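Local coordinates for protein hydrogenase maturation factor (Thermoanaerobacter tengcongensis, PDB 3VTH) that probably transfers the carbamoyl group of carbamoyl phosphate, at the cost of ATP, to the C-terminal cysteine of HypE during [NiFe]-hydrogenase maturation, at residues G112-C117 with T137-R142; G407-T412 with I427-N432. All coordinates share one frame; numbering follows the deposited sequence.

The two contacts lie in different modules of one chain, 112-117 with 137-142 in the first HypF finger and 407-412 with 427-432 in the Kae1-like domain. Contact 1 closes before contact 2 opens along the sequence; their centres are 31 Å apart and their nearest atoms about 16 Å, so they do not touch. A four-cysteine zinc site, probably structural, defines contact 1, with the second zinc ion about 14 Å from the side chain of C117. Contact 2 contributes Y409 to the pocket of phosphomethylphosphonic acid adenosyl ester (AP2): its side chain comes about 7 Å from the iron ion, and that of K410 about 6 Å from diphosphomethylphosphonic acid adenosyl ester (APC).

Contact 1: G112-C117 with T137-R142; sequences GVCEDC and TNCGPR. With ZN (zinc ion), chain C.
A four-cysteine zinc finger is closed here, the CxxC pair C114 and C117 meeting C139 around one zinc ion; C136 supplies the fourth sulfur. The SG of C114, of C117 and of C139 each lie 2.3 Å from the zinc. Cysteine suits these places because its short side chain ends in a soft sulfur that holds zinc firmly and can still accept N-H bonds. C114 N donates to C139 SG at 3.5 Å, nearly straight at 168°. C114 is itself the N-cap of helix 115-121, where its SG accepts from C117 N at 3.4 Å. Such N-H bonds would be expected to temper the negative charge gathered on the sulfurs. In C139, SG stands between the backbone N and the carbonyl carbon (chi1 78°), which directs it to the metal, while its CB packs against C114 CB at 3.9 Å and sits 3.2 Å from G112 O. Beside the site, a water donates to D116 OD2 and accepts from N138 ND2, bridging the segments. G140 follows with a positive phi of 103°, at which a CB would jam against the preceding carbonyl, so glycine fits. R142 then folds back on its own loop: NH1 donates to P141 O at 3.0 Å, with that oxygen in the guanidinium plane, and also to C139 O, tying the two carbonyls together. Around the finger, Q279 NE2 is hydrogen-bonded to G112 O and N138 O, V113 rests on P312 and Y315 of helix 312-320, and R142 NE reaches G22 O in the loop between strand 10-17 and helix 25-35.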
# COMPACT_ATOMS: atom_id res chain seq x y z
N GLY A 112 10.18 -11.78 -0.07
CA GLY A 112 10.03 -13.05 -0.78
C GLY A 112 11.32 -13.87 -0.85
O GLY A 112 12.42 -13.32 -0.73
N VAL A 113 11.17 -15.18 -1.02
CA VAL A 113 12.28 -16.13 -1.08
C VAL A 113 13.29 -15.72 -2.16
O VAL A 113 12.90 -15.43 -3.30
CB VAL A 113 11.77 -17.56 -1.39
CG1 VAL A 113 12.90 -18.59 -1.30
CG2 VAL A 113 10.61 -17.94 -0.45
N CYS A 114 14.57 -15.67 -1.80
CA CYS A 114 15.64 -15.36 -2.76
C CYS A 114 15.95 -16.56 -3.65
O CYS A 114 15.55 -17.69 -3.35
CB CYS A 114 16.92 -14.88 -2.04
SG CYS A 114 17.85 -16.17 -1.17
N GLU A 115 16.67 -16.33 -4.74
CA GLU A 115 16.99 -17.43 -5.65
C GLU A 115 17.89 -18.52 -5.03
O GLU A 115 17.78 -19.68 -5.39
CB GLU A 115 17.57 -16.91 -6.97
CG GLU A 115 19.02 -16.46 -6.92
CD GLU A 115 19.59 -16.11 -8.30
OE1 GLU A 115 19.71 -17.00 -9.17
OE2 GLU A 115 19.92 -14.92 -8.51
N ASP A 116 18.77 -18.15 -4.10
CA ASP A 116 19.64 -19.14 -3.43
C ASP A 116 18.85 -20.08 -2.52
O ASP A 116 19.08 -21.28 -2.53
CB ASP A 116 20.76 -18.48 -2.62
CG ASP A 116 21.75 -17.72 -3.49
OD1 ASP A 116 22.25 -18.30 -4.46
OD2 ASP A 116 22.01 -16.53 -3.22
N CYS A 117 17.93 -19.52 -1.73
CA CYS A 117 17.08 -20.36 -0.88
C CYS A 117 16.17 -21.25 -1.71
O CYS A 117 15.95 -22.40 -1.36
CB CYS A 117 16.24 -19.51 0.09
SG CYS A 117 17.23 -18.82 1.45
N THR A 137 20.00 -14.31 5.07
CA THR A 137 20.14 -12.86 5.29
C THR A 137 19.48 -12.02 4.19
O THR A 137 19.19 -10.84 4.41
CB THR A 137 21.62 -12.41 5.44
OG1 THR A 137 22.35 -12.70 4.24
CG2 THR A 137 22.28 -13.13 6.59
N ASN A 138 19.22 -12.63 3.02
CA ASN A 138 18.70 -11.90 1.85
C ASN A 138 17.19 -12.06 1.56
O ASN A 138 16.71 -11.56 0.53
CB ASN A 138 19.48 -12.30 0.58
CG ASN A 138 20.95 -11.90 0.63
OD1 ASN A 138 21.30 -10.81 1.08
ND2 ASN A 138 21.82 -12.79 0.14
N CYS A 139 16.46 -12.76 2.44
CA CYS A 139 15.03 -13.05 2.22
C CYS A 139 14.31 -13.48 3.50
O CYS A 139 14.95 -13.73 4.52
CB CYS A 139 14.86 -14.13 1.14
SG CYS A 139 15.16 -15.87 1.66
N GLY A 140 12.98 -13.55 3.44
CA GLY A 140 12.17 -14.04 4.56
C GLY A 140 11.49 -12.93 5.35
O GLY A 140 11.60 -11.75 5.02
N PRO A 141 10.74 -13.31 6.39
CA PRO A 141 10.07 -12.34 7.23
C PRO A 141 11.06 -11.45 7.95
O PRO A 141 12.17 -11.90 8.30
CB PRO A 141 9.31 -13.20 8.24
CG PRO A 141 9.95 -14.51 8.21
CD PRO A 141 10.47 -14.70 6.82
N ARG A 142 10.67 -10.19 8.14
CA ARG A 142 11.44 -9.25 8.91
C ARG A 142 10.45 -8.54 9.83
O ARG A 142 10.17 -9.02 10.92
CB ARG A 142 12.23 -8.27 8.01
CG ARG A 142 13.38 -8.90 7.19
CD ARG A 142 14.48 -9.53 8.09
NE ARG A 142 15.61 -9.97 7.26
CZ ARG A 142 15.71 -11.17 6.69
NH1 ARG A 142 14.75 -12.08 6.85
NH2 ARG A 142 16.77 -11.46 5.94
ZN ZN C . 17.26 -16.57 1.02
O HOH W 1 20.73 -14.99 -1.31

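Contact 2: G407-T412 with I427-N432. With AP2 (phosphomethylphosphonic acid adenosyl ester), chain H.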
# COMPACT_ATOMS: atom_id res chain seq x y z
N GLY A 407 -7.22 9.09 7.59
CA GLY A 407 -8.64 9.35 7.34
C GLY A 407 -9.51 8.21 7.85
O GLY A 407 -9.28 7.66 8.93
N PHE A 408 -10.52 7.87 7.06
CA PHE A 408 -11.49 6.83 7.39
C PHE A 408 -11.28 5.60 6.49
O PHE A 408 -10.91 4.53 6.98
CB PHE A 408 -12.93 7.40 7.31
CG PHE A 408 -14.01 6.36 7.05
CD1 PHE A 408 -14.92 6.55 6.02
CD2 PHE A 408 -14.11 5.20 7.81
CE1 PHE A 408 -15.93 5.60 5.75
CE2 PHE A 408 -15.10 4.26 7.56
CZ PHE A 408 -16.02 4.46 6.52
N TYR A 409 -11.51 5.74 5.18
CA TYR A 409 -11.28 4.63 4.26
C TYR A 409 -9.80 4.30 4.16
O TYR A 409 -8.96 5.21 4.14
CB TYR A 409 -11.75 4.98 2.85
CG TYR A 409 -13.24 5.16 2.71
CD1 TYR A 409 -14.10 4.05 2.73
CD2 TYR A 409 -13.80 6.43 2.55
CE1 TYR A 409 -15.49 4.21 2.59
CE2 TYR A 409 -15.19 6.60 2.40
CZ TYR A 409 -16.02 5.49 2.42
OH TYR A 409 -17.38 5.66 2.28
N LYS A 410 -9.50 3.01 4.07
CA LYS A 410 -8.15 2.56 3.75
C LYS A 410 -7.12 3.22 4.67
O LYS A 410 -6.05 3.67 4.23
CB LYS A 410 -7.84 2.89 2.28
CG LYS A 410 -8.72 2.14 1.24
CD LYS A 410 -8.46 2.72 -0.16
CE LYS A 410 -9.18 1.95 -1.30
NZ LYS A 410 -10.68 1.87 -1.14
N ASN A 411 -7.45 3.30 5.94
CA ASN A 411 -6.64 4.11 6.84
C ASN A 411 -5.17 3.68 6.92
O ASN A 411 -4.86 2.49 6.94
CB ASN A 411 -7.27 4.15 8.22
CG ASN A 411 -6.40 4.89 9.24
OD1 ASN A 411 -6.61 6.08 9.52
ND2 ASN A 411 -5.41 4.21 9.75
N THR A 412 -4.27 4.68 6.95
CA THR A 412 -2.95 4.52 7.50
C THR A 412 -2.74 5.72 8.43
O THR A 412 -3.41 6.75 8.28
CB THR A 412 -1.85 4.56 6.42
OG1 THR A 412 -1.95 5.80 5.71
CG2 THR A 412 -1.96 3.37 5.44
N ILE A 427 -4.12 -0.25 7.33
CA ILE A 427 -4.84 -0.66 8.53
C ILE A 427 -6.26 -1.13 8.13
O ILE A 427 -6.69 -2.19 8.56
CB ILE A 427 -4.93 0.49 9.58
CG1 ILE A 427 -3.51 0.95 10.00
CG2 ILE A 427 -5.82 0.11 10.78
CD1 ILE A 427 -2.67 -0.14 10.72
N GLY A 428 -6.94 -0.34 7.30
CA GLY A 428 -8.27 -0.72 6.79
C GLY A 428 -9.28 0.40 7.04
O GLY A 428 -8.93 1.44 7.59
N ASP A 429 -10.53 0.19 6.64
CA ASP A 429 -11.59 1.17 6.86
C ASP A 429 -11.85 1.27 8.36
O ASP A 429 -12.18 0.28 8.99
CB ASP A 429 -12.88 0.73 6.13
CG ASP A 429 -12.73 0.76 4.60
OD1 ASP A 429 -11.69 1.23 4.07
OD2 ASP A 429 -13.67 0.30 3.92
N LEU A 430 -11.69 2.46 8.95
CA LEU A 430 -11.91 2.63 10.39
C LEU A 430 -13.39 2.79 10.68
O LEU A 430 -13.84 3.87 11.03
CB LEU A 430 -11.14 3.82 10.95
CG LEU A 430 -9.64 3.67 11.05
CD1 LEU A 430 -9.09 4.69 12.05
CD2 LEU A 430 -9.28 2.25 11.48
N ASP A 431 -14.11 1.68 10.59
CA ASP A 431 -15.55 1.66 10.40
C ASP A 431 -16.22 0.96 11.58
O ASP A 431 -17.44 1.00 11.72
CB ASP A 431 -15.83 0.85 9.14
CG ASP A 431 -17.10 1.26 8.43
OD1 ASP A 431 -17.48 0.54 7.47
OD2 ASP A 431 -17.73 2.26 8.83
N ASN A 432 -15.43 0.32 12.42
CA ASN A 432 -15.96 -0.48 13.51
C ASN A 432 -14.93 -0.62 14.62
O ASN A 432 -13.76 -0.27 14.44
CB ASN A 432 -16.39 -1.86 13.00
CG ASN A 432 -15.27 -2.57 12.24
OD1 ASN A 432 -15.16 -2.44 11.03
ND2 ASN A 432 -14.43 -3.29 12.96
PB AP2 H . -12.74 9.53 -0.09
O1B AP2 H . -13.57 9.60 -1.34
O2B AP2 H . -11.73 10.62 0.11
O3B AP2 H . -13.58 9.22 1.13
C3A AP2 H . -11.78 8.01 -0.34
PA AP2 H . -10.56 8.09 -1.68
O1A AP2 H . -9.80 6.80 -1.45
O2A AP2 H . -9.80 9.39 -1.82
O5' AP2 H . -11.44 7.97 -3.04
C5' AP2 H . -12.07 6.73 -3.31
C4' AP2 H . -13.09 7.02 -4.39
O4' AP2 H . -12.42 7.22 -5.63
C3' AP2 H . -14.03 5.86 -4.63
O3' AP2 H . -15.06 5.82 -3.63
C2' AP2 H . -14.53 6.20 -6.02
O2' AP2 H . -15.57 7.17 -5.85
C1' AP2 H . -13.30 6.83 -6.69
N9 AP2 H . -12.70 5.78 -7.57
C8 AP2 H . -12.15 4.60 -7.20
N7 AP2 H . -11.75 3.87 -8.28
C5 AP2 H . -12.05 4.58 -9.38
C6 AP2 H . -11.92 4.40 -10.85
N6 AP2 H . -11.35 3.29 -11.37
N1 AP2 H . -12.38 5.40 -11.65
C2 AP2 H . -12.93 6.53 -11.15
N3 AP2 H . -13.10 6.75 -9.83
C4 AP2 H . -12.69 5.83 -8.92
O HOH W 2 -12.09 1.23 1.15
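Y409 and D429 lie where two loops of the Kae1-like domain (actin-like ATPase clan) run antiparallel, one between strands 402-404 and 414-417, the other between strand 420-423 and helix 433-449; N411 faces both I427 and G428 in a classic beta bulge, with N411 N bonded to G428 O and I427 N to N411 O. At G428 (phi 128°) a CB would jam against I427 O, which calls for glycine. D429 OD1 accepts from K410 N at 2.8 Å, nearly along its C-O axis, and also takes a water held by K410 NZ. The same oxygen lies at the edge of the Y409 ring. F408 CG is anti to the backbone N (chi1 155°); the ring's CE2 lies 3.5 Å from D431 OD2, and CE1 3.3 Å above the Y409 ring plane, offset toward the rim. An alanine in place of D429 would probably leave K410 N and the water without this acceptor and the F408-N411 turn less firmly tied. Y409 CD2 comes within 3.1 Å of AP2 O3B; the bond to neighbouring K410 N is consistent with the carboxylate holding this backbone in place, its charge likely partly offset by the lysine through water.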